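Local coordinates for protein DsbA-like disulfide oxidoreductase (PDB 6EEZ) that catalyses thiol-disulfide exchange, acting as a DsbA-like disulfide isomerase of thioredoxin fold from a Wolbachia endosymbiont, at residues T24-G29 and A87-D92; Y66-A71 and E94-F99. All coordinates share one frame; numbering follows the deposited sequence.

Both contacts tie the central sheet to the helices inserted into the thioredoxin fold, and they meet at the sheet: strands 27-29 and 65-70 are neighbours, with Pro26 O 2.8 Å from Phe68 N in a probable hydrogen bond. Contact 1 holds the lead-in to the edge strand against the end of helix 76-91; contact 2 holds strand 65-70 against the start of helix 96-105. Both are buried, but the centre of contact 1, with exposed Thr24 at its margin, lies about 11 Å from the chain's centre, that of contact 2 about 6 Å. The chemistry follows: proline-to-ring packing with a water at contact 1, an aromatic cluster and a direct hydroxyl-carboxylate bond at contact 2.

Contact 1. Residues T24-G29 and A87-D92; sequences TYPYSG and AVYFLD
Tyr89 reaches from helix 76-91 onto Pro26, just before the edge strand 27-29, the two CA atoms lying 7.0 Å apart. From CB the side chain leaves with CG anti to the backbone N (chi1 171°), which carries the ring off the helix toward the loop. Tyr89 CG has Pro26 CG 3.8 Å away. At Tyr89 CD1 the packing tightens, with Pro26 CB at 3.5 Å, while CE1 meets CA and CB of the same proline. Pro26 CG therefore stands over one ring face, 3.8 Å from the centroid and 19° off the normal, a CH-pi contact displaced toward the rim. This joins the edge of the central thioredoxin-type sheet to the inserted helical region characteristic of DsbA-like proteins; Tyr96 of helix 96-105 also packs on both residues. Along the ring's other flank, Tyr89 CE2 comes within 3.9 Å of Thr24 O, which lies obliquely on Pro26's side of the plane. At the tip, Tyr89 OH is 3.6 Å from Thr24 O without a direct hydrogen bond. A water at the ring edge, in plane, bridges them at most loosely: its contact with Thr24 O is doubtfully short, 2.5 Å, and that with Tyr89 OH weak, 3.3 Å.

Contact 2. Residues Y66-A71 and E94-F99; sequences YIFRDA and EKYFDF
Strand 66-70 faces the first turn of helix 96-105, with the nearest CA pair, Phe68 and Phe97, 9.0 Å apart, a gap that the side chains of Phe68, Asp70, Tyr96 and Phe97 bridge. Phe68 and Asp70, two residues apart on one strand, both send their CB atoms toward the helix. Tyr96 comes to meet them, swinging its ring away from its own backbone nitrogen and across to the strand. Tyr96 CE2 packs against Phe68 CD2 at 3.6 Å, the ring planes inclined at 47°, while the Tyr96 hydroxyl passes Phe68 CB. Phe97 meets the far end of the same phenylalanine: Phe68 CZ lies in the plane of the Phe97 ring, at its edge, 3.6 Å from Phe97 CD1. The planes are 53° apart; both ring pairs are oblique, neither stacked nor edge-to-face. These three rings form an aromatic cluster between the central sheet of the thioredoxin fold and the helical insertion of DsbA-like proteins, and Ile59 of helix 52-60 and the ring of His100 also pack on Phe68. The polar end of the contact is a hydrogen bond from Tyr96 OH to Asp70 OD2, 2.6 Å long. It meets the syn side of the carboxylate, 23° out of its plane, and the carboxylate and ring planes are turned steeply against each other. Both residues are buried, and this bond satisfies polar atoms on both. Tyr43 lies close by, with a weak hydrogen bond between its OH and Tyr96 OH.

Contact 1. Residues T24-G29 and A87-D92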
loop_
_atom_site.group_PDB
_atom_site.type_symbol
_atom_site.label_atom_id
_atom_site.label_comp_id
_atom_site.label_asym_id
_atom_site.label_seq_id
_atom_site.Cartn_x
_atom_site.Cartn_y
_atom_site.Cartn_z
ATOM N N THR A 24 11.242 -2.157 5.420
ATOM C CA THR A 24 11.609 -0.820 4.943
ATOM C C THR A 24 10.452 -0.083 4.248
ATOM O O THR A 24 10.608 1.051 3.788
ATOM C CB THR A 24 12.776 -0.871 3.951
ATOM O OG1 THR A 24 12.357 -1.553 2.775
ATOM C CG2 THR A 24 13.972 -1.591 4.532
ATOM N N TYR A 25 9.293 -0.716 4.181
ATOM C CA TYR A 25 8.139 -0.117 3.517
ATOM C C TYR A 25 7.226 0.538 4.542
ATOM O O TYR A 25 7.273 0.171 5.698
ATOM C CB TYR A 25 7.374 -1.177 2.708
ATOM C CG TYR A 25 8.024 -1.485 1.392
ATOM C CD1 TYR A 25 7.770 -0.706 0.268
ATOM C CD2 TYR A 25 8.907 -2.555 1.266
ATOM C CE1 TYR A 25 8.384 -0.992 -0.955
ATOM C CE2 TYR A 25 9.514 -2.849 0.066
ATOM C CZ TYR A 25 9.254 -2.070 -1.049
ATOM O OH TYR A 25 9.873 -2.381 -2.254
ATOM N N PRO A 26 6.390 1.495 4.122
ATOM C CA PRO A 26 5.589 2.226 5.115
ATOM C C PRO A 26 4.534 1.350 5.747
ATOM O O PRO A 26 3.939 0.531 5.032
ATOM C CB PRO A 26 4.916 3.359 4.299
ATOM C CG PRO A 26 5.651 3.421 3.018
ATOM C CD PRO A 26 6.173 2.010 2.764
ATOM N N TYR A 27 4.268 1.566 7.036
ATOM C CA TYR A 27 3.270 0.806 7.752
ATOM C C TYR A 27 2.494 1.671 8.770
ATOM O O TYR A 27 2.981 2.696 9.254
ATOM C CB TYR A 27 3.925 -0.392 8.477
ATOM C CG TYR A 27 4.621 -0.011 9.783
ATOM C CD1 TYR A 27 3.906 0.078 10.955
ATOM C CD2 TYR A 27 5.978 0.264 9.821
ATOM C CE1 TYR A 27 4.505 0.456 12.143
ATOM C CE2 TYR A 27 6.611 0.636 11.016
ATOM C CZ TYR A 27 5.858 0.734 12.178
ATOM O OH TYR A 27 6.414 1.103 13.398
ATOM N N SER A 28 1.287 1.223 9.106
ATOM C CA SER A 28 0.529 1.793 10.219
ATOM C C SER A 28 0.045 0.684 11.123
ATOM O O SER A 28 0.058 -0.493 10.751
ATOM C CB SER A 28 -0.659 2.611 9.713
ATOM O OG SER A 28 -0.216 3.666 8.881
ATOM N N GLY A 29 -0.386 1.064 12.310
ATOM C CA GLY A 29 -0.907 0.112 13.256
ATOM C C GLY A 29 0.173 -0.344 14.217
ATOM O O GLY A 29 1.113 0.404 14.518
ATOM N N ALA A 87 8.028 9.887 -1.242
ATOM C CA ALA A 87 8.865 11.060 -1.012
ATOM C C ALA A 87 8.451 11.743 0.293
ATOM O O ALA A 87 9.280 12.315 1.003
ATOM C CB ALA A 87 8.775 12.024 -2.166
ATOM N N VAL A 88 7.162 11.656 0.596
ATOM C CA VAL A 88 6.615 12.107 1.866
ATOM C C VAL A 88 7.051 11.189 3.019
ATOM O O VAL A 88 7.452 11.650 4.087
ATOM C CB VAL A 88 5.067 12.166 1.790
ATOM C CG1 VAL A 88 4.437 12.295 3.176
ATOM C CG2 VAL A 88 4.640 13.306 0.889
ATOM N N TYR A 89 6.952 9.887 2.801
ATOM C CA TYR A 89 7.345 8.897 3.796
ATOM C C TYR A 89 8.737 9.151 4.357
ATOM O O TYR A 89 8.954 9.100 5.566
ATOM C CB TYR A 89 7.285 7.501 3.177
ATOM C CG TYR A 89 7.862 6.400 4.024
ATOM C CD1 TYR A 89 7.168 5.896 5.114
ATOM C CD2 TYR A 89 9.089 5.833 3.707
ATOM C CE1 TYR A 89 7.682 4.866 5.879
ATOM C CE2 TYR A 89 9.619 4.795 4.465
ATOM C CZ TYR A 89 8.911 4.313 5.552
ATOM O OH TYR A 89 9.447 3.290 6.308
ATOM N N PHE A 90 9.681 9.424 3.472
ATOM C CA PHE A 90 11.051 9.580 3.896
ATOM C C PHE A 90 11.309 10.910 4.586
ATOM O O PHE A 90 12.269 11.023 5.344
ATOM C CB PHE A 90 11.975 9.400 2.699
ATOM C CG PHE A 90 12.164 7.962 2.319
ATOM C CD1 PHE A 90 12.905 7.107 3.134
ATOM C CD2 PHE A 90 11.582 7.454 1.176
ATOM C CE1 PHE A 90 13.075 5.768 2.796
ATOM C CE2 PHE A 90 11.751 6.105 0.822
ATOM C CZ PHE A 90 12.492 5.266 1.635
ATOM N N LEU A 91 10.460 11.905 4.344
ATOM C CA LEU A 91 10.533 13.168 5.098
ATOM C C LEU A 91 9.961 12.996 6.490
ATOM O O LEU A 91 10.536 13.452 7.478
ATOM C CB LEU A 91 9.768 14.284 4.391
ATOM C CG LEU A 91 10.349 14.857 3.106
ATOM C CD1 LEU A 91 9.285 15.681 2.417
ATOM C CD2 LEU A 91 11.578 15.703 3.392
ATOM N N ASP A 92 8.811 12.344 6.546
ATOM C CA ASP A 92 8.074 12.182 7.773
ATOM C C ASP A 92 7.101 11.051 7.579
ATOM O O ASP A 92 6.164 11.154 6.798
ATOM C CB ASP A 92 7.370 13.492 8.130
ATOM C CG ASP A 92 6.417 13.369 9.315
ATOM O OD1 ASP A 92 6.374 12.335 10.005
ATOM O OD2 ASP A 92 5.706 14.357 9.562
HETATM O O HOH W 1 12.347 2.103 5.179
#

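Contact 2. Residues Y66-A71 and E94-F99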
loop_
_atom_site.group_PDB
_atom_site.type_symbol
_atom_site.label_atom_id
_atom_site.label_comp_id
_atom_site.label_asym_id
_atom_site.label_seq_id
_atom_site.Cartn_x
_atom_site.Cartn_y
_atom_site.Cartn_z
ATOM N N TYR A 66 -0.188 -2.917 9.313
ATOM C CA TYR A 66 -0.574 -2.795 7.918
ATOM C C TYR A 66 0.552 -2.143 7.128
ATOM O O TYR A 66 0.866 -0.968 7.319
ATOM C CB TYR A 66 -1.850 -1.990 7.785
ATOM C CG TYR A 66 -2.489 -2.060 6.398
ATOM C CD1 TYR A 66 -1.990 -1.307 5.334
ATOM C CD2 TYR A 66 -3.594 -2.866 6.168
ATOM C CE1 TYR A 66 -2.586 -1.370 4.051
ATOM C CE2 TYR A 66 -4.186 -2.934 4.913
ATOM C CZ TYR A 66 -3.682 -2.182 3.866
ATOM O OH TYR A 66 -4.294 -2.267 2.653
ATOM N N ILE A 67 1.152 -2.919 6.235
ATOM C CA ILE A 67 2.225 -2.439 5.373
ATOM C C ILE A 67 1.631 -1.991 4.037
ATOM O O ILE A 67 0.749 -2.652 3.506
ATOM C CB ILE A 67 3.280 -3.535 5.158
ATOM C CG1 ILE A 67 3.861 -3.937 6.503
ATOM C CG2 ILE A 67 4.380 -3.080 4.195
ATOM C CD1 ILE A 67 4.775 -5.115 6.444
ATOM N N PHE A 68 2.115 -0.867 3.512
ATOM C CA PHE A 68 1.612 -0.278 2.257
ATOM C C PHE A 68 2.597 -0.517 1.132
ATOM O O PHE A 68 3.747 -0.055 1.192
ATOM C CB PHE A 68 1.375 1.226 2.399
ATOM C CG PHE A 68 0.379 1.588 3.469
ATOM C CD1 PHE A 68 -0.987 1.533 3.221
ATOM C CD2 PHE A 68 0.813 1.977 4.724
ATOM C CE1 PHE A 68 -1.917 1.869 4.210
ATOM C CE2 PHE A 68 -0.115 2.320 5.731
ATOM C CZ PHE A 68 -1.481 2.251 5.460
ATOM N N ARG A 69 2.148 -1.261 0.119
ATOM C CA ARG A 69 2.932 -1.457 -1.093
ATOM C C ARG A 69 2.367 -0.697 -2.266
ATOM O O ARG A 69 1.331 -1.044 -2.810
ATOM C CB ARG A 69 3.008 -2.931 -1.431
ATOM C CG ARG A 69 3.844 -3.666 -0.443
ATOM C CD ARG A 69 5.229 -3.062 -0.395
ATOM N NE ARG A 69 6.167 -4.055 0.071
ATOM C CZ ARG A 69 6.979 -4.777 -0.687
ATOM N NH1 ARG A 69 7.046 -4.603 -1.990
ATOM N NH2 ARG A 69 7.764 -5.653 -0.101
ATOM N N ASP A 70 3.078 0.360 -2.629
ATOM C CA ASP A 70 2.707 1.210 -3.742
ATOM C C ASP A 70 3.097 0.486 -5.019
ATOM O O ASP A 70 4.288 0.328 -5.297
ATOM C CB ASP A 70 3.399 2.570 -3.624
ATOM C CG ASP A 70 2.782 3.437 -2.546
ATOM O OD1 ASP A 70 1.627 3.877 -2.727
ATOM O OD2 ASP A 70 3.431 3.653 -1.505
ATOM N N ALA A 71 2.098 0.027 -5.764
ATOM C CA ALA A 71 2.338 -0.807 -6.952
ATOM C C ALA A 71 1.671 -0.188 -8.160
ATOM O O ALA A 71 0.679 -0.711 -8.668
ATOM C CB ALA A 71 1.828 -2.209 -6.730
ATOM N N GLU A 94 4.976 9.778 9.589
ATOM C CA GLU A 94 3.670 10.007 10.198
ATOM C C GLU A 94 2.708 10.669 9.217
ATOM O O GLU A 94 1.506 10.753 9.472
ATOM C CB GLU A 94 3.804 10.879 11.457
ATOM C CG GLU A 94 4.879 10.410 12.445
ATOM C CD GLU A 94 4.305 9.946 13.785
ATOM O OE1 GLU A 94 4.590 10.599 14.822
ATOM O OE2 GLU A 94 3.579 8.922 13.799
ATOM N N LYS A 95 3.249 11.149 8.100
ATOM C CA LYS A 95 2.460 11.851 7.095
ATOM C C LYS A 95 2.165 10.940 5.890
ATOM O O LYS A 95 1.393 11.310 4.998
ATOM C CB LYS A 95 3.191 13.117 6.648
ATOM C CG LYS A 95 3.361 14.174 7.767
ATOM C CD LYS A 95 2.349 15.289 7.649
ATOM C CE LYS A 95 2.186 16.099 8.945
ATOM N NZ LYS A 95 2.511 17.536 8.725
ATOM N N TYR A 96 2.768 9.748 5.862
ATOM C CA TYR A 96 2.592 8.887 4.705
ATOM C C TYR A 96 1.122 8.491 4.557
ATOM O O TYR A 96 0.588 8.561 3.460
ATOM C CB TYR A 96 3.461 7.623 4.767
ATOM C CG TYR A 96 3.091 6.673 3.651
ATOM C CD1 TYR A 96 3.649 6.800 2.394
ATOM C CD2 TYR A 96 2.128 5.703 3.840
ATOM C CE1 TYR A 96 3.286 5.969 1.370
ATOM C CE2 TYR A 96 1.761 4.878 2.834
ATOM C CZ TYR A 96 2.338 4.996 1.603
ATOM O OH TYR A 96 1.932 4.131 0.611
ATOM N N PHE A 97 0.465 8.084 5.639
ATOM C CA PHE A 97 -0.929 7.677 5.515
ATOM C C PHE A 97 -1.818 8.839 5.052
ATOM O O PHE A 97 -2.835 8.619 4.372
ATOM C CB PHE A 97 -1.473 7.109 6.829
ATOM C CG PHE A 97 -2.900 6.613 6.720
ATOM C CD1 PHE A 97 -3.170 5.318 6.274
ATOM C CD2 PHE A 97 -3.971 7.456 7.039
ATOM C CE1 PHE A 97 -4.469 4.864 6.164
ATOM C CE2 PHE A 97 -5.276 7.018 6.919
ATOM C CZ PHE A 97 -5.531 5.716 6.489
ATOM N N ASP A 98 -1.447 10.066 5.424
ATOM C CA ASP A 98 -2.223 11.245 5.035
ATOM C C ASP A 98 -2.129 11.504 3.543
ATOM O O ASP A 98 -3.123 11.836 2.900
ATOM C CB ASP A 98 -1.753 12.477 5.800
ATOM C CG ASP A 98 -2.052 12.379 7.260
ATOM O OD1 ASP A 98 -2.975 11.624 7.623
ATOM O OD2 ASP A 98 -1.381 13.067 8.047
ATOM N N PHE A 99 -0.932 11.355 2.990
ATOM C CA PHE A 99 -0.787 11.448 1.554
ATOM C C PHE A 99 -1.572 10.303 0.928
ATOM O O PHE A 99 -2.353 10.515 0.012
ATOM C CB PHE A 99 0.676 11.398 1.125
ATOM C CG PHE A 99 0.857 11.584 -0.348
ATOM C CD1 PHE A 99 0.963 12.857 -0.884
ATOM C CD2 PHE A 99 0.854 10.493 -1.208
ATOM C CE1 PHE A 99 1.098 13.037 -2.242
ATOM C CE2 PHE A 99 0.988 10.665 -2.576
ATOM C CZ PHE A 99 1.112 11.943 -3.092
#